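Local coordinates for protein intimin (Escherichia coli, PDB 1F00) that probably mediates intimate adhesion of enteropathogenic bacteria to host cells, displaying a C-type lectin-like domain beyond immunoglobulin-like domains to bind its receptor, at residues Leu210-Ser213 against Gln214-Glu218; Thr246-Asp249 against Ala250-Val254. All blocks are in the same frame, centred on the assembly; numbering follows the deposited sequence.

Contact 1 (Leu210-Ser213 against Gln214-Glu218); sequences LPSS and QNELE
The flat carboxylate of Glu216 presents its oxygen OE1 to the preceding loop: Ser212 N donates to it nearly along the C-O axis, with N and OE1 2.7 Å apart and an N-H...O angle of 164°. Water 1 donates a second bond to OE1, at 2.7 Å, and also donates to Leu210 O, bridging carboxylate and loop. Pro211 CA lies 3.2 Å from the same OE1, so this oxygen sits against the backbone. With CG anti to the backbone N (chi1 -176°) and the chain extended beyond it, the Glu216 side chain runs back from the first helical turn to reach Ser212. The branched end of Leu217 packs obliquely against CB and CG of the puckered Pro211 ring, with the two CG atoms 3.7 Å apart; both residues are buried, and Val281 and Tyr258 extend this apolar patch on the Pro211 and Leu217 sides respectively. At the helix start, Ser213 OG accepts a weak, long bond from Glu216 N (3.4 Å), and a weak bond links the hydroxyls of Ser212 and Ser213. Glu216 in turn accepts from the residue before the cap and so holds the loop just ahead of the helix. Ser213 is thus the N-cap of helix 214-224, a side-chain cap that opens this helix of the C-type lectin-like domain.

Contact 2 (Thr246-Asp249 against Ala250-Val254); sequences TAQD and AKSGV
Asp249 and Val254 meet where the chain leaves a short helix, and here the packing is close. Val254 N donates to Asp249 O at 3.0 Å in a nearly straight bond (171°), while Asp249 CB comes within 3.0 Å of Val254 O. The two side chains cross at about a right angle, bringing Val254 CG2 to 3.8 Å from Asp249 OD1. Together with a weak bond from Gly253 N to Ala250 O, and with Gly253 at positive phi, this makes a Schellman motif at the helix C-terminus. The same aspartate closes a capping box at the other end: Thr246 N donates to Asp249 OD2 at 3.0 Å, from the anti side and 30° out of the carboxylate plane, and Asp249 N donates to Thr246 OG1 at 3.1 Å. The carboxylate, lying at the helix N-terminus, would probably be stabilised as an anion there. The solvent side is looser. Gln248 bends at chi2 (52°), which turns its amide along the helix so that NE2 gives Ser252 OG a weak bond of 3.1 Å. Lys251 runs past it, its CB 3.9 Å from Gln248 NE2 and its extended chain leading away from the 246-249 segment.

In the fold
Both contacts are local helix caps within the lectin-like domain, their centres about 16 Å apart and their nearest atoms about 6 Å apart without touching. Contact 1 is partly buried: Leu210 packs on helix 196-205, and Leu217 on strand 254-259, so an apolar underside accompanies the polar cap. Contact 2 is a surface feature, farther from the centre of the chain, with no buried residue, and it is built almost entirely from hydrogen bonds of the short helix 247-252. Strand 254-259 links them, since Val254 of contact 2 begins the strand on which Gln214 and Leu217 of contact 1 rest. Contact 1 covers a helix start alone, contact 2 both ends.

Contact 1 (Leu210-Ser213 against Gln214-Glu218)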
ATOM      1  N   LEU A 210     -14.491 -25.428 -14.466  1.00 16.69           N
ATOM      2  CA  LEU A 210     -15.276 -25.540 -13.240  1.00 16.92           C
ATOM      3  C   LEU A 210     -14.299 -25.907 -12.128  1.00 17.54           C
ATOM      4  O   LEU A 210     -13.195 -26.391 -12.401  1.00 15.39           O
ATOM      5  CB  LEU A 210     -16.308 -26.673 -13.340  1.00 19.74           C
ATOM      6  CG  LEU A 210     -17.686 -26.451 -13.974  1.00 18.46           C
ATOM      7  CD1 LEU A 210     -18.485 -27.740 -13.908  1.00 20.88           C
ATOM      8  CD2 LEU A 210     -18.416 -25.351 -13.239  1.00 14.92           C
ATOM      9  N   PRO A 211     -14.674 -25.651 -10.862  1.00 16.01           N
ATOM     10  CA  PRO A 211     -13.757 -26.021  -9.783  1.00 17.52           C
ATOM     11  C   PRO A 211     -13.583 -27.537  -9.954  1.00 17.07           C
ATOM     12  O   PRO A 211     -14.541 -28.233 -10.288  1.00 16.79           O
ATOM     13  CB  PRO A 211     -14.549 -25.667  -8.526  1.00 16.29           C
ATOM     14  CG  PRO A 211     -15.336 -24.466  -8.968  1.00 14.40           C
ATOM     15  CD  PRO A 211     -15.816 -24.871 -10.347  1.00 15.32           C
ATOM     16  N   SER A 212     -12.380 -28.051  -9.737  1.00 16.74           N
ATOM     17  CA  SER A 212     -12.149 -29.485  -9.911  1.00 16.33           C
ATOM     18  C   SER A 212     -12.779 -30.316  -8.810  1.00 15.43           C
ATOM     19  O   SER A 212     -13.025 -31.512  -8.982  1.00 15.28           O
ATOM     20  CB  SER A 212     -10.653 -29.783  -9.929  1.00 17.69           C
ATOM     21  OG  SER A 212     -10.094 -29.537  -8.652  1.00 16.06           O
ATOM     22  N   SER A 213     -13.048 -29.674  -7.679  1.00 14.50           N
ATOM     23  CA  SER A 213     -13.582 -30.375  -6.527  1.00 15.74           C
ATOM     24  C   SER A 213     -13.980 -29.380  -5.449  1.00 14.17           C
ATOM     25  O   SER A 213     -13.713 -28.187  -5.563  1.00 12.89           O
ATOM     26  CB  SER A 213     -12.482 -31.259  -5.959  1.00 16.69           C
ATOM     27  OG  SER A 213     -11.351 -30.440  -5.668  1.00 14.32           O
ATOM     28  N   GLN A 214     -14.594 -29.892  -4.390  1.00 15.27           N
ATOM     29  CA  GLN A 214     -14.982 -29.056  -3.264  1.00 15.83           C
ATOM     30  C   GLN A 214     -13.692 -28.523  -2.636  1.00 16.24           C
ATOM     31  O   GLN A 214     -13.643 -27.398  -2.140  1.00 16.60           O
ATOM     32  CB  GLN A 214     -15.788 -29.887  -2.257  1.00 16.01           C
ATOM     33  CG  GLN A 214     -17.195 -30.225  -2.769  1.00 16.27           C
ATOM     34  CD  GLN A 214     -17.847 -31.394  -2.048  1.00 15.99           C
ATOM     35  OE1 GLN A 214     -19.072 -31.532  -2.053  1.00 18.95           O
ATOM     36  NE2 GLN A 214     -17.034 -32.246  -1.438  1.00 17.14           N
ATOM     37  N   ASN A 215     -12.638 -29.332  -2.684  1.00 15.75           N
ATOM     38  CA  ASN A 215     -11.345 -28.940  -2.126  1.00 17.40           C
ATOM     39  C   ASN A 215     -10.826 -27.632  -2.733  1.00 15.99           C
ATOM     40  O   ASN A 215     -10.371 -26.742  -2.009  1.00 15.05           O
ATOM     41  CB  ASN A 215     -10.325 -30.069  -2.338  1.00 18.04           C
ATOM     42  CG  ASN A 215      -8.969 -29.758  -1.740  1.00 20.99           C
ATOM     43  OD1 ASN A 215      -8.201 -28.965  -2.284  1.00 21.37           O
ATOM     44  ND2 ASN A 215      -8.668 -30.380  -0.606  1.00 22.22           N
ATOM     45  N   GLU A 216     -10.914 -27.495  -4.054  1.00 16.26           N
ATOM     46  CA  GLU A 216     -10.423 -26.282  -4.705  1.00 15.00           C
ATOM     47  C   GLU A 216     -11.121 -25.013  -4.209  1.00 15.99           C
ATOM     48  O   GLU A 216     -10.473 -23.987  -4.021  1.00 14.74           O
ATOM     49  CB  GLU A 216     -10.549 -26.396  -6.234  1.00 14.70           C
ATOM     50  CG  GLU A 216      -9.967 -25.188  -6.989  1.00 13.32           C
ATOM     51  CD  GLU A 216      -9.708 -25.474  -8.466  1.00 14.13           C
ATOM     52  OE1 GLU A 216     -10.584 -26.063  -9.123  1.00 16.21           O
ATOM     53  OE2 GLU A 216      -8.630 -25.099  -8.977  1.00 15.51           O
ATOM     54  N   LEU A 217     -12.434 -25.078  -3.986  1.00 13.62           N
ATOM     55  CA  LEU A 217     -13.165 -23.909  -3.495  1.00 14.54           C
ATOM     56  C   LEU A 217     -12.995 -23.743  -1.983  1.00 13.95           C
ATOM     57  O   LEU A 217     -13.053 -22.632  -1.460  1.00 15.30           O
ATOM     58  CB  LEU A 217     -14.654 -24.001  -3.853  1.00 14.66           C
ATOM     59  CG  LEU A 217     -14.999 -23.821  -5.339  1.00 14.26           C
ATOM     60  CD1 LEU A 217     -16.505 -23.733  -5.515  1.00 17.53           C
ATOM     61  CD2 LEU A 217     -14.340 -22.558  -5.866  1.00 17.23           C
ATOM     62  N   GLU A 218     -12.782 -24.848  -1.280  1.00 13.89           N
ATOM     63  CA  GLU A 218     -12.576 -24.778   0.162  1.00 16.57           C
ATOM     64  C   GLU A 218     -11.323 -23.949   0.439  1.00 15.47           C
ATOM     65  O   GLU A 218     -11.272 -23.176   1.400  1.00 14.15           O
ATOM     66  CB  GLU A 218     -12.406 -26.177   0.749  1.00 19.36           C
ATOM     67  CG  GLU A 218     -12.168 -26.187   2.241  1.00 25.55           C
ATOM     68  CD  GLU A 218     -11.975 -27.587   2.787  1.00 31.48           C
ATOM     69  OE1 GLU A 218     -11.729 -27.717   4.008  1.00 33.82           O
ATOM     70  OE2 GLU A 218     -12.071 -28.556   1.997  1.00 32.40           O
TER
HETATM   71  O   HOH W   1     -10.400 -26.125 -11.824  1.00 15.88           O

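Contact 2 (Thr246-Asp249 against Ala250-Val254)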
ATOM      1  N   THR A 246     -17.460 -36.281 -10.775  1.00 16.43           N
ATOM      2  CA  THR A 246     -16.515 -37.383 -10.694  1.00 18.29           C
ATOM      3  C   THR A 246     -17.093 -38.364 -11.715  1.00 18.24           C
ATOM      4  O   THR A 246     -18.190 -38.144 -12.245  1.00 18.33           O
ATOM      5  CB  THR A 246     -16.512 -38.078  -9.311  1.00 17.38           C
ATOM      6  OG1 THR A 246     -17.818 -38.609  -9.041  1.00 17.67           O
ATOM      7  CG2 THR A 246     -16.112 -37.102  -8.209  1.00 18.86           C
ATOM      8  N   ALA A 247     -16.372 -39.438 -12.005  1.00 19.09           N
ATOM      9  CA  ALA A 247     -16.881 -40.418 -12.955  1.00 20.55           C
ATOM     10  C   ALA A 247     -18.231 -40.938 -12.456  1.00 20.31           C
ATOM     11  O   ALA A 247     -19.171 -41.116 -13.233  1.00 20.20           O
ATOM     12  CB  ALA A 247     -15.890 -41.567 -13.102  1.00 20.76           C
ATOM     13  N   GLN A 248     -18.337 -41.158 -11.150  1.00 19.91           N
ATOM     14  CA  GLN A 248     -19.584 -41.665 -10.592  1.00 21.55           C
ATOM     15  C   GLN A 248     -20.732 -40.657 -10.655  1.00 18.92           C
ATOM     16  O   GLN A 248     -21.877 -41.048 -10.869  1.00 17.19           O
ATOM     17  CB  GLN A 248     -19.381 -42.132  -9.152  1.00 22.22           C
ATOM     18  CG  GLN A 248     -20.608 -42.826  -8.585  1.00 30.24           C
ATOM     19  CD  GLN A 248     -21.114 -43.938  -9.497  1.00 35.21           C
ATOM     20  OE1 GLN A 248     -20.433 -44.947  -9.703  1.00 37.28           O
ATOM     21  NE2 GLN A 248     -22.311 -43.750 -10.057  1.00 34.29           N
ATOM     22  N   ASP A 249     -20.435 -39.371 -10.459  1.00 17.17           N
ATOM     23  CA  ASP A 249     -21.473 -38.343 -10.524  1.00 18.87           C
ATOM     24  C   ASP A 249     -22.058 -38.303 -11.937  1.00 17.82           C
ATOM     25  O   ASP A 249     -23.273 -38.211 -12.125  1.00 14.91           O
ATOM     26  CB  ASP A 249     -20.911 -36.946 -10.223  1.00 20.21           C
ATOM     27  CG  ASP A 249     -20.452 -36.779  -8.787  1.00 21.94           C
ATOM     28  OD1 ASP A 249     -21.100 -37.334  -7.876  1.00 17.43           O
ATOM     29  OD2 ASP A 249     -19.448 -36.063  -8.577  1.00 20.91           O
ATOM     30  N   ALA A 250     -21.171 -38.350 -12.924  1.00 17.74           N
ATOM     31  CA  ALA A 250     -21.565 -38.294 -14.328  1.00 17.78           C
ATOM     32  C   ALA A 250     -22.484 -39.454 -14.689  1.00 17.84           C
ATOM     33  O   ALA A 250     -23.478 -39.286 -15.392  1.00 20.63           O
ATOM     34  CB  ALA A 250     -20.316 -38.315 -15.219  1.00 15.23           C
ATOM     35  N   LYS A 251     -22.141 -40.631 -14.194  1.00 19.72           N
ATOM     36  CA  LYS A 251     -22.915 -41.826 -14.463  1.00 20.51           C
ATOM     37  C   LYS A 251     -24.343 -41.732 -13.922  1.00 21.36           C
ATOM     38  O   LYS A 251     -25.271 -42.251 -14.537  1.00 19.71           O
ATOM     39  CB  LYS A 251     -22.197 -43.032 -13.859  1.00 22.29           C
ATOM     40  CG  LYS A 251     -22.642 -44.365 -14.406  1.00 24.19           C
ATOM     41  CD  LYS A 251     -21.689 -45.461 -13.963  1.00 26.21           C
ATOM     42  CE  LYS A 251     -22.110 -46.808 -14.519  1.00 27.90           C
ATOM     43  NZ  LYS A 251     -21.185 -47.894 -14.079  1.00 30.52           N
ATOM     44  N   SER A 252     -24.515 -41.046 -12.791  1.00 21.06           N
ATOM     45  CA  SER A 252     -25.827 -40.915 -12.154  1.00 20.79           C
ATOM     46  C   SER A 252     -26.560 -39.599 -12.395  1.00 21.11           C
ATOM     47  O   SER A 252     -27.661 -39.405 -11.881  1.00 21.39           O
ATOM     48  CB  SER A 252     -25.695 -41.127 -10.642  1.00 23.45           C
ATOM     49  OG  SER A 252     -25.124 -42.393 -10.351  1.00 28.77           O
ATOM     50  N   GLY A 253     -25.949 -38.688 -13.146  1.00 18.50           N
ATOM     51  CA  GLY A 253     -26.594 -37.418 -13.426  1.00 17.68           C
ATOM     52  C   GLY A 253     -26.665 -36.437 -12.263  1.00 17.66           C
ATOM     53  O   GLY A 253     -27.635 -35.691 -12.141  1.00 17.92           O
ATOM     54  N   VAL A 254     -25.642 -36.432 -11.414  1.00 17.52           N
ATOM     55  CA  VAL A 254     -25.600 -35.520 -10.271  1.00 16.58           C
ATOM     56  C   VAL A 254     -24.212 -34.899 -10.151  1.00 16.86           C
ATOM     57  O   VAL A 254     -23.291 -35.263 -10.885  1.00 16.72           O
ATOM     58  CB  VAL A 254     -25.933 -36.251  -8.942  1.00 17.18           C
ATOM     59  CG1 VAL A 254     -27.284 -36.941  -9.060  1.00 14.66           C
ATOM     60  CG2 VAL A 254     -24.834 -37.259  -8.594  1.00 15.44           C
TER